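Leucyl-trna synthetase (Plasmodium knowlesi, PDB 5FOF) charges leucine tRNA in the cytosol at the cost of ATP, the crystallised fragment being the editing domain, which probably hydrolyses mischarged tRNA. Local coordinates at residues N70-Q74 / K75-L79; N124-T127 / R128-I132; R229-Q232 / A233-E237; M306-Y309 / N310-L314. One frame throughout, in Å; residues are numbered along the deposited sequence.

Contact 1 (N70-Q74 / K75-L79); sequences NFFSQ and KKIIL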
loop_
_atom_site.group_PDB
_atom_site.type_symbol
_atom_site.label_atom_id
_atom_site.label_comp_id
_atom_site.label_asym_id
_atom_site.label_seq_id
_atom_site.Cartn_x
_atom_site.Cartn_y
_atom_site.Cartn_z
ATOM N N ASN A 70 -23.510 -9.666 1.367
ATOM C CA ASN A 70 -23.655 -10.081 -0.031
ATOM C C ASN A 70 -22.984 -9.119 -1.041
ATOM O O ASN A 70 -22.523 -9.550 -2.102
ATOM C CB ASN A 70 -25.150 -10.295 -0.375
ATOM C CG ASN A 70 -25.350 -11.002 -1.705
ATOM O OD1 ASN A 70 -24.791 -12.070 -1.936
ATOM N ND2 ASN A 70 -26.143 -10.404 -2.589
ATOM N N PHE A 71 -22.939 -7.831 -0.705
ATOM C CA PHE A 71 -22.263 -6.809 -1.519
ATOM C C PHE A 71 -20.742 -7.014 -1.492
ATOM O O PHE A 71 -20.108 -7.131 -2.537
ATOM C CB PHE A 71 -22.672 -5.426 -0.992
ATOM C CG PHE A 71 -21.926 -4.264 -1.582
ATOM C CD1 PHE A 71 -22.342 -3.682 -2.771
ATOM C CD2 PHE A 71 -20.838 -3.696 -0.898
ATOM C CE1 PHE A 71 -21.672 -2.584 -3.291
ATOM C CE2 PHE A 71 -20.166 -2.599 -1.416
ATOM C CZ PHE A 71 -20.589 -2.045 -2.615
ATOM N N PHE A 72 -20.172 -7.090 -0.296
ATOM C CA PHE A 72 -18.752 -7.365 -0.142
ATOM C C PHE A 72 -18.270 -8.744 -0.615
ATOM O O PHE A 72 -17.074 -8.914 -0.858
ATOM C CB PHE A 72 -18.308 -7.089 1.301
ATOM C CG PHE A 72 -18.332 -5.629 1.648
ATOM C CD1 PHE A 72 -17.425 -4.753 1.058
ATOM C CD2 PHE A 72 -19.279 -5.122 2.520
ATOM C CE1 PHE A 72 -17.456 -3.395 1.349
ATOM C CE2 PHE A 72 -19.319 -3.766 2.822
ATOM C CZ PHE A 72 -18.405 -2.899 2.234
ATOM N N SER A 73 -19.175 -9.714 -0.756
ATOM C CA SER A 73 -18.833 -11.003 -1.382
ATOM C C SER A 73 -18.622 -10.872 -2.895
ATOM O O SER A 73 -17.809 -11.575 -3.446
ATOM C CB SER A 73 -19.903 -12.075 -1.099
ATOM O OG SER A 73 -21.116 -11.801 -1.776
ATOM N N GLN A 74 -19.348 -9.975 -3.550
ATOM C CA GLN A 74 -19.278 -9.829 -5.018
ATOM C C GLN A 74 -18.157 -8.893 -5.512
ATOM O O GLN A 74 -17.930 -8.763 -6.721
ATOM C CB GLN A 74 -20.631 -9.356 -5.566
ATOM C CG GLN A 74 -21.687 -10.452 -5.635
ATOM C CD GLN A 74 -23.102 -9.885 -5.739
ATOM O OE1 GLN A 74 -23.417 -9.114 -6.657
ATOM N NE2 GLN A 74 -23.963 -10.258 -4.791
ATOM N N LYS A 75 -17.459 -8.252 -4.585
ATOM C CA LYS A 75 -16.416 -7.307 -4.924
ATOM C C LYS A 75 -15.109 -7.714 -4.297
ATOM O O LYS A 75 -15.085 -8.285 -3.210
ATOM C CB LYS A 75 -16.829 -5.920 -4.450
ATOM C CG LYS A 75 -18.147 -5.483 -5.066
ATOM C CD LYS A 75 -18.265 -3.980 -5.143
ATOM C CE LYS A 75 -19.600 -3.584 -5.752
ATOM N NZ LYS A 75 -19.758 -4.063 -7.156
ATOM N N LYS A 76 -14.020 -7.441 -4.994
ATOM C CA LYS A 76 -12.706 -7.595 -4.407
ATOM C C LYS A 76 -12.447 -6.372 -3.528
ATOM O O LYS A 76 -12.762 -5.252 -3.910
ATOM C CB LYS A 76 -11.648 -7.743 -5.485
ATOM C CG LYS A 76 -11.900 -8.929 -6.400
ATOM C CD LYS A 76 -10.639 -9.325 -7.147
ATOM C CE LYS A 76 -10.801 -10.616 -7.928
ATOM N NZ LYS A 76 -9.448 -11.149 -8.263
ATOM N N ILE A 77 -11.905 -6.599 -2.342
ATOM C CA ILE A 77 -11.679 -5.546 -1.365
ATOM C C ILE A 77 -10.186 -5.331 -1.339
ATOM O O ILE A 77 -9.442 -6.240 -0.956
ATOM C CB ILE A 77 -12.202 -5.965 0.011
ATOM C CG1 ILE A 77 -13.679 -6.338 -0.128
ATOM C CG2 ILE A 77 -11.977 -4.848 1.030
ATOM C CD1 ILE A 77 -14.390 -6.669 1.163
ATOM N N ILE A 78 -9.748 -4.144 -1.763
ATOM C CA ILE A 78 -8.330 -3.905 -2.078
ATOM C C ILE A 78 -7.802 -2.660 -1.382
ATOM O O ILE A 78 -8.396 -1.593 -1.492
ATOM C CB ILE A 78 -8.126 -3.822 -3.610
ATOM C CG1 ILE A 78 -8.280 -5.232 -4.210
ATOM C CG2 ILE A 78 -6.757 -3.238 -3.973
ATOM C CD1 ILE A 78 -8.539 -5.257 -5.692
ATOM N N LEU A 79 -6.693 -2.802 -0.663
ATOM C CA LEU A 79 -5.936 -1.642 -0.226
ATOM C C LEU A 79 -4.967 -1.290 -1.359
ATOM O O LEU A 79 -4.232 -2.154 -1.846
ATOM C CB LEU A 79 -5.154 -1.926 1.057
ATOM C CG LEU A 79 -5.944 -2.228 2.335
ATOM C CD1 LEU A 79 -6.283 -3.710 2.456
ATOM C CD2 LEU A 79 -5.155 -1.799 3.561
#
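The ammonium group of Lys75, whose CD lies over one face of the Phe71 ring, with CE above its rim, is gripped by two backbone carbonyls, those of Ile132 in the last turn of helix 128-134 and Cys135 just after it. Placed there, its positive charge would probably be favoured by the helix dipole. The setting is a helix-to-strand junction: helix 69-74 passes through a short turn into strand 76-83, which runs between strands 33-40 and 137-141 in the mixed sheet of the editing domain. No hydrogen bond joins the two halves of the turn, which meet through carbon atoms. Lys75 CE comes to 3.4 Å from Phe71 CE1 at the rim, while CD stands over the ring face, an approach of CH-pi kind. The lysine runs extended as far as CE and then bends at its last torsion (chi4 -63°), turning NZ off the ring toward the carbonyls. Phe71 is in turn packed on Phe72, its CD2 standing 3.8 Å above the centre of the Phe72 ring. Phe72 also receives the strand: Ile77 CD1 comes to 3.6 Å from Phe72 CD1, the two side chains crossing at about a right angle. Phe46 and Tyr50 of helix 43-55 meet the Phe72 ring from outside the turn, so the aromatic cluster ties two helices to the sheet. Near the end of the helix, Gln74 N donates to Phe71 O at 3.1 Å. Ser73 OG donates to Asn70 O at 2.7 Å, arriving from above the carbonyl plane, 40° out of it.

Contact 2 (N124-T127 / R128-I132); sequences NVMT and RDEII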
loop_
_atom_site.group_PDB
_atom_site.type_symbol
_atom_site.label_atom_id
_atom_site.label_comp_id
_atom_site.label_asym_id
_atom_site.label_seq_id
_atom_site.Cartn_x
_atom_site.Cartn_y
_atom_site.Cartn_z
ATOM N N ASN A 124 -15.179 9.998 -14.855
ATOM C CA ASN A 124 -16.170 8.955 -14.997
ATOM C C ASN A 124 -17.342 9.245 -14.053
ATOM O O ASN A 124 -17.554 8.546 -13.058
ATOM C CB ASN A 124 -15.522 7.597 -14.753
ATOM C CG ASN A 124 -14.315 7.375 -15.639
ATOM O OD1 ASN A 124 -14.406 6.738 -16.694
ATOM N ND2 ASN A 124 -13.181 7.933 -15.234
ATOM N N VAL A 125 -18.095 10.292 -14.399
ATOM C CA VAL A 125 -19.211 10.762 -13.588
ATOM C C VAL A 125 -20.330 9.727 -13.651
ATOM O O VAL A 125 -20.827 9.401 -14.730
ATOM C CB VAL A 125 -19.723 12.149 -14.041
ATOM C CG1 VAL A 125 -20.949 12.581 -13.222
ATOM C CG2 VAL A 125 -18.602 13.182 -13.927
ATOM N N MET A 126 -20.699 9.214 -12.481
ATOM C CA MET A 126 -21.685 8.155 -12.346
ATOM C C MET A 126 -22.641 8.436 -11.183
ATOM O O MET A 126 -22.305 9.177 -10.265
ATOM C CB MET A 126 -20.962 6.840 -12.107
ATOM C CG MET A 126 -20.192 6.335 -13.312
ATOM S SD MET A 126 -19.660 4.625 -13.127
ATOM C CE MET A 126 -18.487 4.553 -14.469
ATOM N N THR A 127 -23.840 7.859 -11.241
ATOM C CA THR A 127 -24.767 7.879 -10.100
ATOM C C THR A 127 -24.414 6.784 -9.103
ATOM O O THR A 127 -23.731 5.822 -9.452
ATOM C CB THR A 127 -26.212 7.650 -10.544
ATOM O OG1 THR A 127 -26.275 6.432 -11.288
ATOM C CG2 THR A 127 -26.709 8.818 -11.391
ATOM N N ARG A 128 -24.894 6.925 -7.873
ATOM C CA ARG A 128 -24.712 5.879 -6.874
ATOM C C ARG A 128 -24.904 4.475 -7.460
ATOM O O ARG A 128 -24.009 3.637 -7.325
ATOM C CB ARG A 128 -25.640 6.075 -5.669
ATOM C CG ARG A 128 -25.388 5.069 -4.543
ATOM C CD ARG A 128 -26.111 5.406 -3.251
ATOM N NE ARG A 128 -25.279 5.097 -2.081
ATOM C CZ ARG A 128 -25.194 3.911 -1.466
ATOM N NH1 ARG A 128 -25.892 2.844 -1.884
ATOM N NH2 ARG A 128 -24.387 3.789 -0.409
ATOM N N ASP A 129 -26.043 4.234 -8.121
ATOM C CA ASP A 129 -26.348 2.906 -8.704
ATOM C C ASP A 129 -25.386 2.500 -9.816
ATOM O O ASP A 129 -24.896 1.374 -9.817
ATOM C CB ASP A 129 -27.793 2.824 -9.222
ATOM C CG ASP A 129 -28.830 2.758 -8.095
ATOM O OD1 ASP A 129 -28.514 2.252 -6.990
ATOM O OD2 ASP A 129 -29.976 3.208 -8.328
ATOM N N GLU A 130 -25.112 3.409 -10.747
ATOM C CA GLU A 130 -24.149 3.139 -11.835
ATOM C C GLU A 130 -22.756 2.757 -11.319
ATOM O O GLU A 130 -22.114 1.862 -11.873
ATOM C CB GLU A 130 -24.006 4.347 -12.750
ATOM C CG GLU A 130 -25.218 4.632 -13.623
ATOM C CD GLU A 130 -25.156 6.007 -14.275
ATOM O OE1 GLU A 130 -24.590 6.939 -13.662
ATOM O OE2 GLU A 130 -25.671 6.159 -15.405
ATOM N N ILE A 131 -22.305 3.444 -10.266
ATOM C CA ILE A 131 -21.041 3.123 -9.591
ATOM C C ILE A 131 -21.080 1.703 -9.046
ATOM O O ILE A 131 -20.150 0.934 -9.265
ATOM C CB ILE A 131 -20.731 4.099 -8.428
ATOM C CG1 ILE A 131 -20.431 5.488 -8.980
ATOM C CG2 ILE A 131 -19.546 3.609 -7.589
ATOM C CD1 ILE A 131 -20.153 6.533 -7.922
ATOM N N ILE A 132 -22.150 1.370 -8.330
ATOM C CA ILE A 132 -22.299 0.037 -7.740
ATOM C C ILE A 132 -22.307 -1.076 -8.800
ATOM O O ILE A 132 -21.773 -2.160 -8.543
ATOM C CB ILE A 132 -23.513 -0.032 -6.773
ATOM C CG1 ILE A 132 -23.181 0.799 -5.524
ATOM C CG2 ILE A 132 -23.837 -1.473 -6.365
ATOM C CD1 ILE A 132 -24.310 0.963 -4.529
#
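The carboxylate of Glu130 has Thr127 N near its plane and Thr127 OG1 obliquely above it. Thr127 N donates to the anti lone pair of Glu130 OE1 at 2.7 Å, with a nearly straight N-H...O angle of 168°. To one side of the carboxylate plane stands Thr127 OG1, which gives OE1 a weak bond of 3.0 Å; its position well off the plane fits that weakness. From the other side of the plane Met126 CA approaches OE1 to 3.4 Å. Thr127 OG1 has a second task, accepting from Glu130 N at 3.3 Å. It can do so because the hydroxyl sits between the backbone N and the carbonyl carbon (chi1 55°), turned back over the start of the helix.

The reciprocal pair, side chain of Thr127 to Glu130 N and side chain of Glu130 to Thr127 N, is a capping box, with Thr127 as N-cap of helix 128-134. It closes the junction where the chain leaves strand 125-126, a strand paired in parallel with 157-158, and turns into the helix. The carboxylate accepts from the N-cap amide at the N-terminal end of the helix, where its charge would probably be favourable. The regular helical pattern begins at once, Ile131 N donating to Thr127 O at 2.9 Å. Beneath the polar cap lies an apolar contact, Met126 CB touching Ile131 CG1 at 3.4 Å. Ile131 continues inward onto Leu107 of strand 102-108 and Leu158 of strand 157-158.

Contact 3 (R229-Q232 / A233-E237); sequences RRKQ and AYYCE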
loop_
_atom_site.group_PDB
_atom_site.type_symbol
_atom_site.label_atom_id
_atom_site.label_comp_id
_atom_site.label_asym_id
_atom_site.label_seq_id
_atom_site.Cartn_x
_atom_site.Cartn_y
_atom_site.Cartn_z
ATOM N N ARG A 229 7.854 -6.760 17.316
ATOM C CA ARG A 229 8.248 -8.039 17.894
ATOM C C ARG A 229 8.748 -7.829 19.324
ATOM O O ARG A 229 8.252 -8.471 20.242
ATOM C CB ARG A 229 9.314 -8.732 17.026
ATOM C CG ARG A 229 8.780 -9.243 15.699
ATOM C CD ARG A 229 9.895 -9.627 14.733
ATOM N NE ARG A 229 9.361 -10.018 13.426
ATOM C CZ ARG A 229 10.089 -10.454 12.396
ATOM N NH1 ARG A 229 11.412 -10.567 12.507
ATOM N NH2 ARG A 229 9.496 -10.799 11.245
ATOM N N ARG A 230 9.689 -6.903 19.513
ATOM C CA ARG A 230 10.142 -6.490 20.857
ATOM C C ARG A 230 8.996 -6.210 21.850
ATOM O O ARG A 230 9.163 -6.432 23.041
ATOM C CB ARG A 230 11.053 -5.256 20.757
ATOM C CG ARG A 230 11.735 -4.840 22.059
ATOM C CD ARG A 230 12.714 -3.681 21.864
ATOM N NE ARG A 230 12.074 -2.358 21.818
ATOM C CZ ARG A 230 11.598 -1.682 22.875
ATOM N NH1 ARG A 230 11.645 -2.182 24.114
ATOM N NH2 ARG A 230 11.050 -0.483 22.692
ATOM N N LYS A 231 7.847 -5.730 21.367
ATOM C CA LYS A 231 6.652 -5.533 22.200
ATOM C C LYS A 231 5.443 -6.357 21.700
ATOM O O LYS A 231 4.313 -5.845 21.655
ATOM C CB LYS A 231 6.267 -4.050 22.252
ATOM C CG LYS A 231 7.408 -3.045 22.346
ATOM C CD LYS A 231 6.919 -1.673 21.891
ATOM C CE LYS A 231 7.976 -0.589 22.019
ATOM N NZ LYS A 231 7.394 0.764 21.781
ATOM N N GLN A 232 5.675 -7.627 21.339
ATOM C CA GLN A 232 4.588 -8.583 21.065
ATOM C C GLN A 232 3.401 -8.272 21.963
ATOM O O GLN A 232 2.304 -8.016 21.482
ATOM C CB GLN A 232 5.047 -10.029 21.338
ATOM C CG GLN A 232 5.848 -10.689 20.207
ATOM C CD GLN A 232 6.967 -11.641 20.685
ATOM O OE1 GLN A 232 6.934 -12.177 21.803
ATOM N NE2 GLN A 232 7.955 -11.866 19.817
ATOM N N ALA A 233 3.663 -8.249 23.270
ATOM C CA ALA A 233 2.622 -8.137 24.294
ATOM C C ALA A 233 1.723 -6.906 24.142
ATOM O O ALA A 233 0.492 -7.022 24.125
ATOM C CB ALA A 233 3.264 -8.147 25.674
ATOM N N TYR A 234 2.356 -5.739 24.031
ATOM C CA TYR A 234 1.657 -4.452 23.892
ATOM C C TYR A 234 0.769 -4.387 22.636
ATOM O O TYR A 234 -0.425 -4.067 22.702
ATOM C CB TYR A 234 2.680 -3.298 23.878
ATOM C CG TYR A 234 2.099 -1.973 23.419
ATOM C CD1 TYR A 234 1.113 -1.320 24.172
ATOM C CD2 TYR A 234 2.507 -1.386 22.217
ATOM C CE1 TYR A 234 0.561 -0.121 23.746
ATOM C CE2 TYR A 234 1.962 -0.184 21.787
ATOM C CZ TYR A 234 0.991 0.445 22.553
ATOM O OH TYR A 234 0.455 1.637 22.124
ATOM N N TYR A 235 1.364 -4.688 21.493
ATOM C CA TYR A 235 0.645 -4.624 20.228
ATOM C C TYR A 235 -0.537 -5.618 20.156
ATOM O O TYR A 235 -1.527 -5.345 19.469
ATOM C CB TYR A 235 1.609 -4.811 19.043
ATOM C CG TYR A 235 2.378 -3.564 18.654
ATOM C CD1 TYR A 235 1.760 -2.534 17.938
ATOM C CD2 TYR A 235 3.723 -3.414 18.975
ATOM C CE1 TYR A 235 2.452 -1.392 17.559
ATOM C CE2 TYR A 235 4.423 -2.265 18.609
ATOM C CZ TYR A 235 3.782 -1.260 17.900
ATOM O OH TYR A 235 4.475 -0.130 17.515
ATOM N N CYS A 236 -0.439 -6.746 20.873
ATOM C CA CYS A 236 -1.494 -7.772 20.866
ATOM C C CYS A 236 -2.698 -7.448 21.774
ATOM O O CYS A 236 -3.804 -7.946 21.533
ATOM C CB CYS A 236 -0.904 -9.148 21.183
ATOM S SG CYS A 236 0.292 -9.706 19.935
ATOM N N GLU A 237 -2.500 -6.610 22.789
ATOM C CA GLU A 237 -3.623 -6.107 23.597
ATOM C C GLU A 237 -4.317 -4.950 22.892
ATOM O O GLU A 237 -5.545 -4.929 22.773
ATOM C CB GLU A 237 -3.158 -5.665 24.994
ATOM C CG GLU A 237 -2.718 -6.817 25.898
ATOM C CD GLU A 237 -3.873 -7.699 26.378
ATOM O OE1 GLU A 237 -4.880 -7.153 26.886
ATOM O OE2 GLU A 237 -3.772 -8.942 26.260
#
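Lys231 and Gln232 mark the break between helices 219-230 and 232-238, and both meet the first turn of the second helix mainly through their carbonyl groups. Lys231 leaves helical geometry, which bends the chain and sets its C=O to receive Tyr235 N at 3.2 Å. That bond is almost straight, with an N-H...O angle of 171°. The same oxygen lies at the edge of the Tyr235 ring, near its plane and 3.7 Å from CD2.

The lysine chain runs extended past Tyr235 at an oblique angle, and its CD remains 4.2 Å from Tyr235 CE2, a loose contact of methylene with aromatic carbon. Its CB packs on Tyr234 CB at 4.0 Å. Tyr235 is placed by a first torsion that sets its ring beside its own backbone N (chi1 -81°). One face of this ring takes Tyr234 CD2, 4.0 Å above the plane and toward the rim. Gln232 continues the helical pattern by a more bent bond: Cys236 N donates to Gln232 O at 3.1 Å with an angle of 142°. Tyr234 OH is hydrogen-bonded one turn further on to Lys238 NZ, at the end of helix 232-238.

This helix-helix kink lies at the protein surface. Just before it, Arg229 NE bonds to Leu246 O, and the side chains of Arg229 and Gln232 both rest on His247, so the following loop packs against the break between helices 219-230 and 232-238.

Contact 4 (M306-Y309 / N310-L314); sequences MKIY and NCRKL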
loop_
_atom_site.group_PDB
_atom_site.type_symbol
_atom_site.label_atom_id
_atom_site.label_comp_id
_atom_site.label_asym_id
_atom_site.label_seq_id
_atom_site.Cartn_x
_atom_site.Cartn_y
_atom_site.Cartn_z
ATOM N N MET A 306 20.290 -8.172 -12.206
ATOM C CA MET A 306 19.982 -6.886 -12.879
ATOM C C MET A 306 20.133 -5.690 -11.966
ATOM O O MET A 306 20.017 -5.793 -10.744
ATOM C CB MET A 306 18.554 -6.826 -13.409
ATOM C CG MET A 306 18.299 -7.617 -14.657
ATOM S SD MET A 306 16.587 -7.389 -15.147
ATOM C CE MET A 306 16.699 -5.918 -16.158
ATOM N N LYS A 307 20.354 -4.546 -12.600
ATOM C CA LYS A 307 20.353 -3.264 -11.914
ATOM C C LYS A 307 18.910 -2.870 -11.595
ATOM O O LYS A 307 17.986 -3.191 -12.363
ATOM C CB LYS A 307 21.029 -2.205 -12.782
ATOM C CG LYS A 307 22.489 -2.511 -13.090
ATOM C CD LYS A 307 23.343 -2.452 -11.828
ATOM C CE LYS A 307 24.834 -2.491 -12.137
ATOM N NZ LYS A 307 25.635 -2.133 -10.932
ATOM N N ILE A 308 18.743 -2.174 -10.465
ATOM C CA ILE A 308 17.432 -1.806 -9.927
ATOM C C ILE A 308 16.638 -1.016 -10.949
ATOM O O ILE A 308 15.486 -1.331 -11.220
ATOM C CB ILE A 308 17.529 -0.932 -8.655
ATOM C CG1 ILE A 308 18.408 -1.584 -7.570
ATOM C CG2 ILE A 308 16.131 -0.594 -8.118
ATOM C CD1 ILE A 308 18.232 -3.064 -7.347
ATOM N N TYR A 309 17.269 0.004 -11.511
ATOM C CA TYR A 309 16.622 0.872 -12.517
ATOM C C TYR A 309 16.089 0.152 -13.741
ATOM O O TYR A 309 15.078 0.581 -14.322
ATOM C CB TYR A 309 17.540 2.020 -12.968
ATOM C CG TYR A 309 18.999 1.664 -13.209
ATOM C CD1 TYR A 309 19.447 1.245 -14.465
ATOM C CD2 TYR A 309 19.939 1.800 -12.188
ATOM C CE1 TYR A 309 20.785 0.946 -14.683
ATOM C CE2 TYR A 309 21.277 1.514 -12.395
ATOM C CZ TYR A 309 21.703 1.090 -13.640
ATOM O OH TYR A 309 23.046 0.803 -13.827
ATOM N N ASN A 310 16.767 -0.919 -14.147
ATOM C CA ASN A 310 16.285 -1.724 -15.268
ATOM C C ASN A 310 15.142 -2.654 -14.827
ATOM O O ASN A 310 14.154 -2.791 -15.524
ATOM C CB ASN A 310 17.432 -2.521 -15.910
ATOM C CG ASN A 310 18.492 -1.625 -16.569
ATOM O OD1 ASN A 310 18.213 -0.501 -16.991
ATOM N ND2 ASN A 310 19.718 -2.143 -16.679
ATOM N N CYS A 311 15.287 -3.289 -13.669
ATOM C CA CYS A 311 14.286 -4.235 -13.173
ATOM C C CYS A 311 12.981 -3.501 -12.824
ATOM O O CYS A 311 11.901 -3.862 -13.320
ATOM C CB CYS A 311 14.831 -4.999 -11.964
ATOM S SG CYS A 311 13.599 -5.938 -11.040
ATOM N N ARG A 312 13.104 -2.460 -11.995
ATOM C CA ARG A 312 11.973 -1.603 -11.589
ATOM C C ARG A 312 11.017 -1.332 -12.726
ATOM O O ARG A 312 9.815 -1.505 -12.574
ATOM C CB ARG A 312 12.480 -0.264 -11.038
ATOM C CG ARG A 312 11.397 0.679 -10.551
ATOM C CD ARG A 312 11.998 1.836 -9.781
ATOM N NE ARG A 312 12.634 1.386 -8.545
ATOM C CZ ARG A 312 13.318 2.173 -7.722
ATOM N NH1 ARG A 312 13.441 3.474 -7.969
ATOM N NH2 ARG A 312 13.871 1.665 -6.635
ATOM N N LYS A 313 11.573 -0.939 -13.860
ATOM C CA LYS A 313 10.783 -0.636 -15.059
ATOM C C LYS A 313 10.050 -1.866 -15.587
ATOM O O LYS A 313 8.901 -1.763 -16.017
ATOM C CB LYS A 313 11.669 -0.057 -16.174
ATOM C CG LYS A 313 10.899 0.653 -17.270
ATOM C CD LYS A 313 11.688 0.828 -18.560
ATOM C CE LYS A 313 10.772 1.441 -19.617
ATOM N NZ LYS A 313 11.415 1.664 -20.941
ATOM N N LEU A 314 10.725 -3.012 -15.569
ATOM C CA LEU A 314 10.134 -4.273 -16.009
ATOM C C LEU A 314 8.987 -4.712 -15.095
ATOM O O LEU A 314 7.941 -5.178 -15.575
ATOM C CB LEU A 314 11.209 -5.370 -16.141
ATOM C CG LEU A 314 12.275 -5.115 -17.239
ATOM C CD1 LEU A 314 13.382 -6.155 -17.184
ATOM C CD2 LEU A 314 11.699 -5.062 -18.649
HETATM O O HOH W 1 20.647 -4.675 -15.526
#
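Lys307 and Asn310 are joined by backbone and by water. Cys311 N donates to Lys307 O at 3.0 Å, closing the first turn of helix 308-321, and Asn310 N adds a weak bond to the same oxygen. Arg312 N follows with a short 2.7 Å bond to Ile308 O. A water molecule accepts from both Lys307 N and Asn310 ND2, at 2.9 Å each, bridging the N-cap backbone to a side chain of the first turn.

Among the flat groups, the Tyr309 ring and the Asn310 amide lie side by side with their planes 81° apart. Asn310 OD1 sits at the ring edge, 3.3 Å from Tyr309 CD1. Lys307 CB covers part of one ring face, a position open to it because the tyrosine ring is folded back between its backbone N and carbonyl carbon (chi1 42°).

Charge enters through Arg312. Its NH2 forms a salt bridge with Glu87 and its NH1 a hydrogen bond with Tyr289 OH, while Ile308 CG2 packs obliquely on the guanidinium, 3.5 Å from NH2.

The apolar contacts centre on Met306. A bend at its last torsion (chi3 88°) swings CE back along the helix, to 3.5 Å from Leu314 CD1 and equally close to Asn310 CB. Its SD meets Cys311 CB more loosely, at 4.4 Å. Met306 just before the N-cap Lys307, and Cys311 four residues after that cap, hold the positions of a hydrophobic staple at a helix N-terminus, here a loose one, with Leu314 taking the closer contact.

Overall arrangement
Contacts 1 and 2 are the only two of the four that touch: Lys75 NZ reaches Ile132 O at 3.1 Å, probably a hydrogen bond, and Phe71 CE1 packs on Ile132 CG2 at 3.9 Å. The helix capped in contact 2 thus ends against the turn of contact 1, their centres 17 Å apart. Contact 3 lies across the chain's centre from contact 2, with centres 43 Å apart. Contact 4 stands about 18 Å from contact 1 at the nearest atoms. An indirect tie remains: strand 76-83, begun in contact 1, leads toward Glu87, the salt-bridge partner of Arg312 in contact 4, in a region that in related editing domains probably borders the hydrolytic pocket.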